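Local coordinates for protein SusD homolog (Bacteroides thetaiotaomicron, PDB 3SGH) that probably binds glycans at the cell surface as a SusD-like outer-membrane lipoprotein, handing them on for uptake, at residues A[28-33]-A[37-42]; A[108-113]-A[189-194]; A[185-190]-A[314-319]; A[217-222]-A[320-325]. All blocks are in the same frame, centred on the assembly; numbering follows the deposited sequence. Where two conformers were deposited one is given.

Interaction 1. Residues A[28-33]-A[37-42]; sequences YACPQQ and QEINCM
Asn-40 reaches across the tight turn between helix 26-29 and helix 33-40 and gives its ND2 to Ala-29 O, 3.0 Å away. The bond is fairly straight (156° at the hydrogen), and the oxygen lies almost exactly in the amide plane of Asn-40. The side chain gets there with CG anti to its carbonyl carbon (chi1 -65°), and the other end of the amide holds a water at 2.7 Å from OD1, a water only weakly linked to Ala-29 O. With an alanine at Asn-40, Ala-29 O would probably lose this donor and the water its close partner, weakening the tie between the two helices. Next along the chain, Cys-30 leaves helical geometry with a positive phi and turns its thiol inward: SG lies 3.7 Å from Ile-39 CG1, against the base of the isoleucine branch rather than its CD1 tip. At the far end of the contact, Gln-37 N bonds to Gln-33 O at 3.0 Å, an i+4 bond in the first turn of helix 33-40, for which Gln-32 is the N-cap. The extended side chain of Gln-37 ends on Glu-248. Around the turn, helix 239-245 meets Gln-33, Gln-37 and Asn-40, helix 75-84 meets Ile-39, and strand 314-317 lies against Ala-29 and Asn-40 through Gln-314.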
loop_
_atom_site.group_PDB
_atom_site.type_symbol
_atom_site.label_atom_id
_atom_site.label_comp_id
_atom_site.label_asym_id
_atom_site.label_seq_id
_atom_site.Cartn_x
_atom_site.Cartn_y
_atom_site.Cartn_z
ATOM N N TYR A 28 -1.520 -8.870 -6.343
ATOM C CA TYR A 28 -2.392 -8.451 -5.254
ATOM C C TYR A 28 -1.688 -8.435 -3.908
ATOM O O TYR A 28 -1.853 -7.505 -3.137
ATOM C CB TYR A 28 -3.606 -9.353 -5.185
ATOM C CG TYR A 28 -4.599 -9.133 -6.307
ATOM C CD1 TYR A 28 -5.211 -7.903 -6.475
ATOM C CD2 TYR A 28 -5.008 -10.160 -7.142
ATOM C CE1 TYR A 28 -6.150 -7.655 -7.479
ATOM C CE2 TYR A 28 -5.946 -9.911 -8.156
ATOM C CZ TYR A 28 -6.518 -8.654 -8.315
ATOM O OH TYR A 28 -7.455 -8.369 -9.297
ATOM N N ALA A 29 -0.873 -9.443 -3.658
ATOM C CA ALA A 29 -0.211 -9.578 -2.366
ATOM C C ALA A 29 1.286 -9.840 -2.446
ATOM O O ALA A 29 1.956 -9.710 -1.421
ATOM C CB ALA A 29 -0.866 -10.684 -1.558
ATOM N N CYS A 30 1.796 -10.242 -3.623
ATOM C CA CYS A 30 3.229 -10.625 -3.785
ATOM C C CYS A 30 3.715 -11.652 -2.753
ATOM O O CYS A 30 4.626 -11.356 -1.967
ATOM C CB CYS A 30 4.111 -9.387 -3.735
ATOM S SG CYS A 30 3.895 -8.367 -5.248
ATOM N N PRO A 31 3.134 -12.863 -2.756
ATOM C CA PRO A 31 3.567 -13.906 -1.809
ATOM C C PRO A 31 4.955 -14.543 -2.027
ATOM O O PRO A 31 5.572 -15.010 -1.051
ATOM C CB PRO A 31 2.482 -14.958 -1.935
ATOM C CG PRO A 31 1.966 -14.798 -3.334
ATOM C CD PRO A 31 2.002 -13.316 -3.598
ATOM N N GLN A 32 5.419 -14.621 -3.270
ATOM C CA GLN A 32 6.703 -15.248 -3.525
ATOM C C GLN A 32 7.777 -14.452 -2.777
ATOM O O GLN A 32 7.737 -13.216 -2.716
ATOM C CB GLN A 32 6.958 -15.324 -5.017
ATOM C CG GLN A 32 8.149 -16.205 -5.424
ATOM C CD GLN A 32 9.471 -15.506 -5.430
ATOM O OE1 GLN A 32 9.543 -14.259 -5.457
ATOM N NE2 GLN A 32 10.544 -16.293 -5.446
ATOM N N GLN A 33 8.783 -15.137 -2.253
ATOM C CA GLN A 33 9.678 -14.515 -1.309
ATOM C C GLN A 33 10.394 -13.264 -1.843
ATOM O O GLN A 33 10.538 -12.293 -1.102
ATOM C CB GLN A 33 10.679 -15.538 -0.738
ATOM C CG GLN A 33 11.646 -16.088 -1.778
ATOM C CD GLN A 33 12.230 -17.407 -1.371
ATOM O OE1 GLN A 33 11.493 -18.356 -1.009
ATOM N NE2 GLN A 33 13.547 -17.483 -1.366
ATOM N N GLN A 37 9.811 -9.359 -0.778
ATOM C CA GLN A 37 10.848 -8.450 -0.355
ATOM C C GLN A 37 10.786 -7.165 -1.163
ATOM O O GLN A 37 10.796 -6.072 -0.590
ATOM C CB GLN A 37 12.235 -9.029 -0.440
ATOM C CG GLN A 37 13.286 -7.975 0.065
ATOM C CD GLN A 37 14.620 -8.622 0.421
ATOM O OE1 GLN A 37 15.184 -9.394 -0.378
ATOM N NE2 GLN A 37 15.119 -8.310 1.615
ATOM N N GLU A 38 10.676 -7.327 -2.474
ATOM C CA GLU A 38 10.764 -6.159 -3.388
ATOM C C GLU A 38 9.624 -5.164 -3.194
ATOM O O GLU A 38 9.841 -3.957 -3.161
ATOM C CB GLU A 38 10.827 -6.623 -4.835
ATOM C CG GLU A 38 12.130 -7.402 -5.154
ATOM C CD GLU A 38 12.044 -8.184 -6.494
ATOM O OE1 GLU A 38 11.067 -8.011 -7.233
ATOM O OE2 GLU A 38 12.974 -8.955 -6.776
ATOM N N ILE A 39 8.401 -5.672 -3.054
ATOM C CA ILE A 39 7.230 -4.835 -2.941
ATOM C C ILE A 39 6.828 -4.547 -1.499
ATOM O O ILE A 39 6.388 -3.441 -1.191
ATOM C CB ILE A 39 6.046 -5.492 -3.741
ATOM C CG1 ILE A 39 6.408 -5.605 -5.237
ATOM C CG2 ILE A 39 4.682 -4.736 -3.520
ATOM C CD1 ILE A 39 6.498 -4.240 -5.993
ATOM N N ASN A 40 6.915 -5.552 -0.638
ATOM C CA ASN A 40 6.427 -5.437 0.710
ATOM C C ASN A 40 7.494 -5.090 1.733
ATOM O O ASN A 40 7.125 -4.726 2.834
ATOM C CB ASN A 40 5.713 -6.718 1.153
ATOM C CG ASN A 40 4.442 -6.981 0.356
ATOM O OD1 ASN A 40 3.736 -6.042 -0.014
ATOM N ND2 ASN A 40 4.140 -8.241 0.103
ATOM N N CYS A 41 8.783 -5.162 1.404
ATOM C CA CYS A 41 9.837 -5.002 2.426
ATOM C C CYS A 41 11.041 -4.145 2.075
ATOM O O CYS A 41 12.103 -4.281 2.734
ATOM C CB CYS A 41 10.356 -6.387 2.855
ATOM S SG CYS A 41 9.102 -7.660 3.336
HETATM N N MSE A 42 10.905 -3.238 1.110
HETATM C CA MSE A 42 12.013 -2.395 0.651
HETATM C C MSE A 42 11.592 -0.926 0.754
HETATM O O MSE A 42 11.631 -0.336 1.844
HETATM C CB MSE A 42 12.463 -2.778 -0.789
HETATM C CG MSE A 42 13.134 -4.161 -0.894
HETATM SE SE MSE A 42 14.802 -4.393 0.094
HETATM C CE MSE A 42 16.089 -3.702 -1.209
HETATM O O HOH W 1 1.198 -6.462 -0.830
#

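Interaction 2. Residues A[108-113]-A[189-194]; sequences TRVYGM and NTLKLR
Tyr-111 and Leu-191 mark the nearest pass of the two backbones, with 7.9 Å between their CA atoms. Helix segments 108-113 and 189-194 run roughly the same way, 30° apart, and their axes come no nearer than 11.6 Å, so the contact is made by side chains. Leu-191 carries the apolar part with its forked end: CD1 lies 3.9 Å from Tyr-111 CD2, while CD2 meets Val-110 CG1 at 4.1 Å. The tyrosine ring extends from its own helix toward helix 181-198, CG lying opposite the backbone N across the CA-CB bond (chi1 -164°), and this carries the hydroxyl to Arg-194. NH1 donates to Tyr-111 OH over 3.1 Å in a nearly straight bond. The oxygen sits at the edge of the guanidinium, close to its plane, while the ring and guanidinium planes are turned 62° from each other. A bend at chi3 brings the guanidinium round, its NE makes a salt bridge to Glu-321 OE2 and its NH2 is bonded as well, so the rotation of this buried charge is held from more than one side. A leucine in place of Tyr-111 is likely to leave Arg-194 NH1 without this acceptor and the guanidinium steadied mainly by Glu-321. Side-chain packing between helices 100-120 and 181-198, far apart in sequence yet pointing alike, is consistent with the alpha-alpha superhelix of SusD-like proteins, whose family belongs to the TPR clan.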
loop_
_atom_site.group_PDB
_atom_site.type_symbol
_atom_site.label_atom_id
_atom_site.label_comp_id
_atom_site.label_asym_id
_atom_site.label_seq_id
_atom_site.Cartn_x
_atom_site.Cartn_y
_atom_site.Cartn_z
ATOM N N THR A 108 -7.069 -6.950 -12.505
ATOM C CA THR A 108 -5.767 -7.334 -12.018
ATOM C C THR A 108 -4.653 -6.450 -12.601
ATOM O O THR A 108 -3.744 -6.034 -11.850
ATOM C CB THR A 108 -5.512 -8.847 -12.221
ATOM O OG1 THR A 108 -6.595 -9.611 -11.653
ATOM C CG2 THR A 108 -4.208 -9.265 -11.532
ATOM N N ARG A 109 -4.741 -6.150 -13.892
ATOM C CA ARG A 109 -3.858 -5.171 -14.536
ATOM C C ARG A 109 -3.966 -3.814 -13.893
ATOM O O ARG A 109 -2.973 -3.231 -13.551
ATOM C CB ARG A 109 -4.213 -5.043 -16.004
ATOM C CG ARG A 109 -3.291 -4.157 -16.831
ATOM C CD ARG A 109 -3.787 -4.086 -18.209
ATOM N NE ARG A 109 -2.961 -3.219 -19.046
ATOM C CZ ARG A 109 -3.384 -2.554 -20.107
ATOM N NH1 ARG A 109 -4.681 -2.524 -20.445
ATOM N NH2 ARG A 109 -2.494 -1.847 -20.787
ATOM N N VAL A 110 -5.199 -3.319 -13.707
ATOM C CA VAL A 110 -5.374 -2.048 -13.035
ATOM C C VAL A 110 -4.738 -2.120 -11.631
ATOM O O VAL A 110 -4.074 -1.175 -11.236
ATOM C CB VAL A 110 -6.846 -1.590 -12.958
ATOM C CG1 VAL A 110 -6.998 -0.400 -11.922
ATOM C CG2 VAL A 110 -7.438 -1.219 -14.377
ATOM N N TYR A 111 -4.927 -3.199 -10.869
ATOM C CA TYR A 111 -4.388 -3.290 -9.480
ATOM C C TYR A 111 -2.862 -3.112 -9.493
ATOM O O TYR A 111 -2.272 -2.327 -8.713
ATOM C CB TYR A 111 -4.747 -4.618 -8.761
ATOM C CG TYR A 111 -4.507 -4.461 -7.277
ATOM C CD1 TYR A 111 -3.248 -4.740 -6.691
ATOM C CD2 TYR A 111 -5.510 -3.958 -6.464
ATOM C CE1 TYR A 111 -3.049 -4.522 -5.318
ATOM C CE2 TYR A 111 -5.316 -3.758 -5.115
ATOM C CZ TYR A 111 -4.092 -4.045 -4.552
ATOM O OH TYR A 111 -3.918 -3.789 -3.206
ATOM N N GLY A 112 -2.232 -3.789 -10.426
ATOM C CA GLY A 112 -0.800 -3.796 -10.513
ATOM C C GLY A 112 -0.267 -2.468 -10.984
ATOM O O GLY A 112 0.752 -1.983 -10.493
HETATM N N MSE A 113 -0.938 -1.901 -11.981
HETATM C CA MSE A 113 -0.456 -0.687 -12.592
HETATM C C MSE A 113 -0.785 0.559 -11.766
HETATM O O MSE A 113 -0.066 1.563 -11.860
HETATM C CB MSE A 113 -0.963 -0.559 -14.016
HETATM C CG MSE A 113 -0.354 -1.684 -14.921
HETATM SE SE MSE A 113 1.590 -1.604 -15.007
HETATM C CE MSE A 113 2.014 -3.360 -14.372
ATOM N N ASN A 189 -15.054 -1.930 -6.580
ATOM C CA ASN A 189 -15.545 -0.602 -6.165
ATOM C C ASN A 189 -14.716 0.013 -5.064
ATOM O O ASN A 189 -14.523 1.231 -5.042
ATOM C CB ASN A 189 -17.028 -0.668 -5.792
ATOM C CG ASN A 189 -17.916 -0.666 -7.036
ATOM O OD1 ASN A 189 -17.878 0.273 -7.819
ATOM N ND2 ASN A 189 -18.701 -1.724 -7.220
ATOM N N THR A 190 -14.162 -0.810 -4.180
ATOM C CA THR A 190 -13.347 -0.288 -3.094
ATOM C C THR A 190 -12.011 0.204 -3.681
ATOM O O THR A 190 -11.471 1.233 -3.270
ATOM C CB THR A 190 -13.100 -1.335 -1.989
ATOM O OG1 THR A 190 -14.348 -1.833 -1.484
ATOM C CG2 THR A 190 -12.309 -0.749 -0.830
ATOM N N LEU A 191 -11.502 -0.519 -4.657
ATOM C CA LEU A 191 -10.295 -0.069 -5.387
ATOM C C LEU A 191 -10.551 1.217 -6.122
ATOM O O LEU A 191 -9.723 2.165 -6.081
ATOM C CB LEU A 191 -9.882 -1.105 -6.427
ATOM C CG LEU A 191 -8.645 -0.792 -7.281
ATOM C CD1 LEU A 191 -7.376 -0.539 -6.437
ATOM C CD2 LEU A 191 -8.413 -1.911 -8.327
ATOM N N LYS A 192 -11.711 1.283 -6.751
ATOM C CA LYS A 192 -12.140 2.505 -7.433
ATOM C C LYS A 192 -12.151 3.659 -6.431
ATOM O O LYS A 192 -11.642 4.729 -6.706
ATOM C CB LYS A 192 -13.496 2.336 -8.089
ATOM C CG LYS A 192 -13.988 3.570 -8.857
ATOM C CD LYS A 192 -15.265 3.180 -9.648
ATOM C CE LYS A 192 -15.867 4.359 -10.371
ATOM N NZ LYS A 192 -17.020 3.999 -11.247
ATOM N N LEU A 193 -12.679 3.420 -5.237
ATOM C CA LEU A 193 -12.699 4.466 -4.197
ATOM C C LEU A 193 -11.293 4.832 -3.685
ATOM O O LEU A 193 -10.992 6.037 -3.510
ATOM C CB LEU A 193 -13.606 4.053 -3.046
ATOM C CG LEU A 193 -13.783 5.031 -1.907
ATOM C CD1 LEU A 193 -14.330 6.356 -2.450
ATOM C CD2 LEU A 193 -14.745 4.432 -0.860
ATOM N N ARG A 194 -10.435 3.832 -3.495
ATOM C CA ARG A 194 -9.002 4.083 -3.128
ATOM C C ARG A 194 -8.323 4.995 -4.139
ATOM O O ARG A 194 -7.673 6.015 -3.787
ATOM C CB ARG A 194 -8.216 2.792 -3.052
ATOM C CG ARG A 194 -6.735 3.018 -2.744
ATOM C CD ARG A 194 -5.917 1.741 -2.988
ATOM N NE ARG A 194 -6.148 0.723 -1.977
ATOM C CZ ARG A 194 -5.552 -0.486 -1.989
ATOM N NH1 ARG A 194 -4.723 -0.828 -2.980
ATOM N NH2 ARG A 194 -5.813 -1.362 -1.057
#

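Interaction 3. Residues A[185-190]-A[314-319]; sequences LKFANT and QPVMYA
Val-316 is the first residue of strand 314-317 to touch helix 185-190, and it does so with a single methyl. Its CG1 arrives at the edge of the Phe-187 ring, near the ring plane, 3.7 Å from CE2. The next residue, Met-317, modelled as selenomethionine, also points at the helix, although strand neighbours normally face opposite ways. A classic beta bulge explains this: Val-316 and Met-317 both face Ser-227 on the partner strand 227-229. Met-317 lays its CB 4.0 Å from Phe-187 CE2, then runs extended (chi1 180°) until the bend at chi3. Its SE comes to rest over one face of the same ring, 4.4 Å from the centroid and 24° off the normal, displaced toward the rim: a Met-aromatic contact. The phenylalanine is thus met at its edge by one residue of the bulge and on a face by the other. Farther along the helix, Thr-190 CG2 lies 3.6 Å from the same SE, the two side chains passing in opposite directions. The threonine keeps this methyl toward the strand by turning OG1 back to its own helix, where it donates to Lys-186 O at 2.8 Å, from the face of that carbonyl opposite the one used by Thr-190 N. OG1 also receives Met-220 N. After the strand, Ala-319 N bonds to Ser-226 OG as helix 319-331 begins. With no hydrogen bond between the two segments, the contact rests on shape and dispersion, the polarisable selenium (sulfur in the natural protein) bridging an aromatic face and a methyl.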
loop_
_atom_site.group_PDB
_atom_site.type_symbol
_atom_site.label_atom_id
_atom_site.label_comp_id
_atom_site.label_asym_id
_atom_site.label_seq_id
_atom_site.Cartn_x
_atom_site.Cartn_y
_atom_site.Cartn_z
ATOM N N LEU A 185 -16.884 -7.672 -6.937
ATOM C CA LEU A 185 -17.499 -6.377 -7.288
ATOM C C LEU A 185 -17.241 -5.367 -6.185
ATOM O O LEU A 185 -16.935 -4.220 -6.464
ATOM C CB LEU A 185 -19.003 -6.557 -7.539
ATOM C CG LEU A 185 -19.749 -5.323 -8.079
ATOM C CD1 LEU A 185 -19.284 -4.944 -9.461
ATOM C CD2 LEU A 185 -21.305 -5.599 -8.060
ATOM N N LYS A 186 -17.391 -5.781 -4.932
ATOM C CA LYS A 186 -17.080 -4.935 -3.792
ATOM C C LYS A 186 -15.608 -4.571 -3.787
ATOM O O LYS A 186 -15.258 -3.415 -3.544
ATOM C CB LYS A 186 -17.500 -5.605 -2.459
ATOM C CG LYS A 186 -19.004 -5.625 -2.259
ATOM C CD LYS A 186 -19.407 -6.302 -0.937
ATOM C CE LYS A 186 -19.228 -7.817 -1.073
ATOM N NZ LYS A 186 -20.117 -8.693 -0.236
ATOM N N PHE A 187 -14.756 -5.562 -4.083
ATOM C CA PHE A 187 -13.291 -5.327 -4.194
ATOM C C PHE A 187 -13.021 -4.254 -5.248
ATOM O O PHE A 187 -12.285 -3.255 -5.003
ATOM C CB PHE A 187 -12.562 -6.626 -4.543
ATOM C CG PHE A 187 -11.073 -6.482 -4.667
ATOM C CD1 PHE A 187 -10.510 -6.077 -5.876
ATOM C CD2 PHE A 187 -10.236 -6.864 -3.623
ATOM C CE1 PHE A 187 -9.099 -5.947 -6.026
ATOM C CE2 PHE A 187 -8.839 -6.744 -3.744
ATOM C CZ PHE A 187 -8.264 -6.284 -4.969
ATOM N N ALA A 188 -13.641 -4.419 -6.407
ATOM C CA ALA A 188 -13.421 -3.503 -7.513
ATOM C C ALA A 188 -13.881 -2.064 -7.182
ATOM O O ALA A 188 -13.186 -1.097 -7.505
ATOM C CB ALA A 188 -14.075 -4.015 -8.791
ATOM N N ASN A 189 -15.054 -1.930 -6.580
ATOM C CA ASN A 189 -15.545 -0.602 -6.165
ATOM C C ASN A 189 -14.716 0.013 -5.064
ATOM O O ASN A 189 -14.523 1.231 -5.042
ATOM C CB ASN A 189 -17.028 -0.668 -5.792
ATOM C CG ASN A 189 -17.916 -0.666 -7.036
ATOM O OD1 ASN A 189 -17.878 0.273 -7.819
ATOM N ND2 ASN A 189 -18.701 -1.724 -7.220
ATOM N N THR A 190 -14.162 -0.810 -4.180
ATOM C CA THR A 190 -13.347 -0.288 -3.094
ATOM C C THR A 190 -12.011 0.204 -3.681
ATOM O O THR A 190 -11.471 1.233 -3.270
ATOM C CB THR A 190 -13.100 -1.335 -1.989
ATOM O OG1 THR A 190 -14.348 -1.833 -1.484
ATOM C CG2 THR A 190 -12.309 -0.749 -0.830
ATOM N N GLN A 314 -1.161 -13.956 2.901
ATOM C CA GLN A 314 -0.885 -12.536 2.753
ATOM C C GLN A 314 -2.150 -11.761 2.389
ATOM O O GLN A 314 -2.926 -12.202 1.532
ATOM C CB GLN A 314 0.252 -12.285 1.762
ATOM C CG GLN A 314 1.587 -12.762 2.373
ATOM C CD GLN A 314 2.823 -12.431 1.568
ATOM O OE1 GLN A 314 3.855 -13.075 1.774
ATOM N NE2 GLN A 314 2.755 -11.411 0.685
ATOM N N PRO A 315 -2.378 -10.611 3.051
ATOM C CA PRO A 315 -3.548 -9.755 2.807
ATOM C C PRO A 315 -3.441 -8.911 1.547
ATOM O O PRO A 315 -2.328 -8.565 1.107
ATOM C CB PRO A 315 -3.578 -8.829 4.012
ATOM C CG PRO A 315 -2.199 -8.758 4.461
ATOM C CD PRO A 315 -1.563 -10.094 4.179
ATOM N N VAL A 316 -4.588 -8.606 0.949
ATOM C CA VAL A 316 -4.661 -7.734 -0.208
ATOM C C VAL A 316 -5.395 -6.436 0.185
ATOM O O VAL A 316 -4.840 -5.348 0.064
ATOM C CB VAL A 316 -5.335 -8.375 -1.398
ATOM C CG1 VAL A 316 -5.358 -7.351 -2.594
ATOM C CG2 VAL A 316 -4.640 -9.727 -1.779
HETATM N N MSE A 317 -6.624 -6.541 0.683
HETATM C CA MSE A 317 -7.384 -5.356 0.977
HETATM C C MSE A 317 -8.422 -5.669 2.017
HETATM O O MSE A 317 -9.144 -6.671 1.882
HETATM C CB MSE A 317 -8.055 -4.870 -0.308
HETATM C CG MSE A 317 -8.895 -3.615 -0.113
HETATM SE SE MSE A 317 -9.900 -3.205 -1.794
HETATM C CE MSE A 317 -8.415 -2.598 -2.696
ATOM N N TYR A 318 -8.517 -4.829 3.035
ATOM C CA TYR A 318 -9.397 -5.066 4.163
ATOM C C TYR A 318 -10.663 -4.250 4.104
ATOM O O TYR A 318 -10.662 -3.112 3.633
ATOM C CB TYR A 318 -8.695 -4.689 5.459
ATOM C CG TYR A 318 -7.453 -5.467 5.834
ATOM C CD1 TYR A 318 -7.493 -6.812 6.104
ATOM C CD2 TYR A 318 -6.239 -4.850 5.894
ATOM C CE1 TYR A 318 -6.378 -7.514 6.488
ATOM C CE2 TYR A 318 -5.106 -5.558 6.313
ATOM C CZ TYR A 318 -5.183 -6.872 6.626
ATOM O OH TYR A 318 -4.019 -7.527 7.032
ATOM N N ALA A 319 -11.750 -4.815 4.643
ATOM C CA ALA A 319 -13.023 -4.118 4.679
ATOM C C ALA A 319 -12.888 -2.756 5.403
ATOM O O ALA A 319 -13.553 -1.774 5.020
ATOM C CB ALA A 319 -14.118 -4.988 5.318
#

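Interaction 4. Residues A[217-222]-A[320-325]; sequences GGVMES and AEAAFL
Ala-322, one methyl on helix 319-331, supplies nearly all of the helix's side of this contact, and three groups of the loop after helix 204-217 gather round it. Val-219 offers CG2, 3.9 Å from Ala-322 CB; Met-220 offers its own CB at 4.2 Å and, closest, its carbonyl O at 3.4 Å. The backbones can therefore approach to 5.8 Å between the CA atoms of Met-220 and Ala-322. Beyond CB the chain of Met-220, a selenomethionine here, leaves the helix: with CG anti to the carbonyl carbon (chi1 -64°) it stretches away to pack on Phe-187. Val-219 also touches Thr-190, so the loop is wedged between helices 181-198 and 319-331. Farther out, Gly-218, just past the end of helix 204-217, has a positive phi (116°), a conformation in which any CB would press on the preceding carbonyl. Beyond Met-220, Asp-225 OD2 takes up both Glu-221 N and Ser-222 N, Glu-221 O accepts from Lys-346, and a salt bridge ties the Glu-221 carboxylate to Arg-326, one turn beyond Ala-322. Polar bonds thus hold the loop in place around a purely van der Waals centre, where the small size of alanine sets how closely loop and helix meet.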
loop_
_atom_site.group_PDB
_atom_site.type_symbol
_atom_site.label_atom_id
_atom_site.label_comp_id
_atom_site.label_asym_id
_atom_site.label_seq_id
_atom_site.Cartn_x
_atom_site.Cartn_y
_atom_site.Cartn_z
ATOM N N GLY A 217 -21.933 1.698 -6.273
ATOM C CA GLY A 217 -21.649 0.383 -6.808
ATOM C C GLY A 217 -21.623 -0.639 -5.681
ATOM O O GLY A 217 -22.073 -1.771 -5.861
ATOM N N GLY A 218 -21.053 -0.244 -4.544
ATOM C CA GLY A 218 -21.034 -1.050 -3.342
ATOM C C GLY A 218 -19.609 -1.419 -2.960
ATOM O O GLY A 218 -18.961 -2.203 -3.661
ATOM N N VAL A 219 -19.134 -0.883 -1.850
ATOM C CA VAL A 219 -17.768 -1.183 -1.393
ATOM C C VAL A 219 -17.832 -2.280 -0.325
ATOM O O VAL A 219 -18.924 -2.742 0.074
ATOM C CB VAL A 219 -17.067 0.097 -0.866
ATOM C CG1 VAL A 219 -16.845 1.129 -2.006
ATOM C CG2 VAL A 219 -17.886 0.745 0.287
HETATM N N MSE A 220 -16.672 -2.698 0.159
HETATM C CA MSE A 220 -16.624 -3.707 1.236
HETATM C C MSE A 220 -17.308 -3.152 2.487
HETATM O O MSE A 220 -17.185 -1.956 2.809
HETATM C CB MSE A 220 -15.192 -4.089 1.578
HETATM C CG MSE A 220 -14.441 -4.766 0.483
HETATM SE SE MSE A 220 -12.657 -5.155 1.089
HETATM C CE MSE A 220 -12.109 -5.972 -0.580
ATOM N N GLU A 221 -18.052 -4.015 3.180
ATOM C CA GLU A 221 -18.823 -3.607 4.363
ATOM C C GLU A 221 -18.580 -4.447 5.614
ATOM O O GLU A 221 -18.785 -3.940 6.711
ATOM C CB GLU A 221 -20.312 -3.634 4.072
ATOM C CG GLU A 221 -20.720 -2.637 3.017
ATOM C CD GLU A 221 -20.743 -1.199 3.515
ATOM O OE1 GLU A 221 -20.259 -0.908 4.642
ATOM O OE2 GLU A 221 -21.282 -0.333 2.769
ATOM N N SER A 222 -18.074 -5.659 5.446
ATOM C CA SER A 222 -17.838 -6.558 6.578
ATOM C C SER A 222 -16.554 -7.342 6.402
ATOM O O SER A 222 -16.016 -7.449 5.275
ATOM C CB SER A 222 -18.997 -7.542 6.717
ATOM O OG SER A 222 -19.066 -8.400 5.596
ATOM N N ALA A 320 -12.022 -2.702 6.427
ATOM C CA ALA A 320 -11.781 -1.449 7.168
ATOM C C ALA A 320 -11.382 -0.291 6.245
ATOM O O ALA A 320 -11.765 0.853 6.490
ATOM C CB ALA A 320 -10.712 -1.666 8.292
ATOM N N GLU A 321 -10.621 -0.578 5.183
ATOM C CA GLU A 321 -10.139 0.481 4.290
ATOM C C GLU A 321 -11.315 1.192 3.627
ATOM O O GLU A 321 -11.275 2.416 3.470
ATOM C CB GLU A 321 -9.196 -0.071 3.218
ATOM C CG GLU A 321 -8.524 1.037 2.430
ATOM C CD GLU A 321 -7.568 0.570 1.331
ATOM O OE1 GLU A 321 -7.257 -0.633 1.273
ATOM O OE2 GLU A 321 -7.082 1.453 0.573
ATOM N N ALA A 322 -12.359 0.431 3.252
ATOM C CA ALA A 322 -13.547 1.053 2.625
ATOM C C ALA A 322 -14.251 2.026 3.553
ATOM O O ALA A 322 -14.799 3.072 3.095
ATOM C CB ALA A 322 -14.545 -0.007 2.109
ATOM N N ALA A 323 -14.260 1.715 4.843
ATOM C CA ALA A 323 -14.885 2.602 5.826
ATOM C C ALA A 323 -14.038 3.872 5.961
ATOM O O ALA A 323 -14.558 4.986 5.941
ATOM C CB ALA A 323 -15.032 1.903 7.141
ATOM N N PHE A 324 -12.714 3.720 6.073
ATOM C CA PHE A 324 -11.847 4.895 6.249
ATOM C C PHE A 324 -11.780 5.767 5.004
ATOM O O PHE A 324 -11.633 6.972 5.130
ATOM C CB PHE A 324 -10.427 4.530 6.716
ATOM C CG PHE A 324 -10.358 4.040 8.132
ATOM C CD1 PHE A 324 -10.590 4.902 9.214
ATOM C CD2 PHE A 324 -10.043 2.726 8.389
ATOM C CE1 PHE A 324 -10.533 4.422 10.500
ATOM C CE2 PHE A 324 -9.954 2.228 9.684
ATOM C CZ PHE A 324 -10.205 3.071 10.747
ATOM N N LEU A 325 -11.889 5.167 3.816
ATOM C CA LEU A 325 -11.948 5.941 2.569
ATOM C C LEU A 325 -13.211 6.821 2.561
ATOM O O LEU A 325 -13.161 8.026 2.228
ATOM C CB LEU A 325 -11.934 4.986 1.372
ATOM C CG LEU A 325 -10.549 4.336 1.096
ATOM C CD1 LEU A 325 -10.717 3.199 0.146
ATOM C CD2 LEU A 325 -9.521 5.351 0.597
#

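Overall arrangement
Interaction 1 comes first and is complete before the others open. Interactions 2 and 3 share Asn-189 and Thr-190 on helix 181-198, their centres about 9 Å apart, while interactions 3 and 4 alternate in sequence, about 8 Å apart between centres, strand 314-317 being followed almost at once by helix 319-331. Interaction 1 lies about 18 Å, centre to centre, from interactions 2 and 3, yet touches both: Tyr-28 reaches Thr-108 and Tyr-111, and Gln-314 lies against the turn. Interactions 1 and 4, about 24 Å apart between centres, lie on opposite sides of the chain's middle. The strand touches helices 26-29 and 33-40 at one end and helix 181-198 at the other, within one largely helical fold.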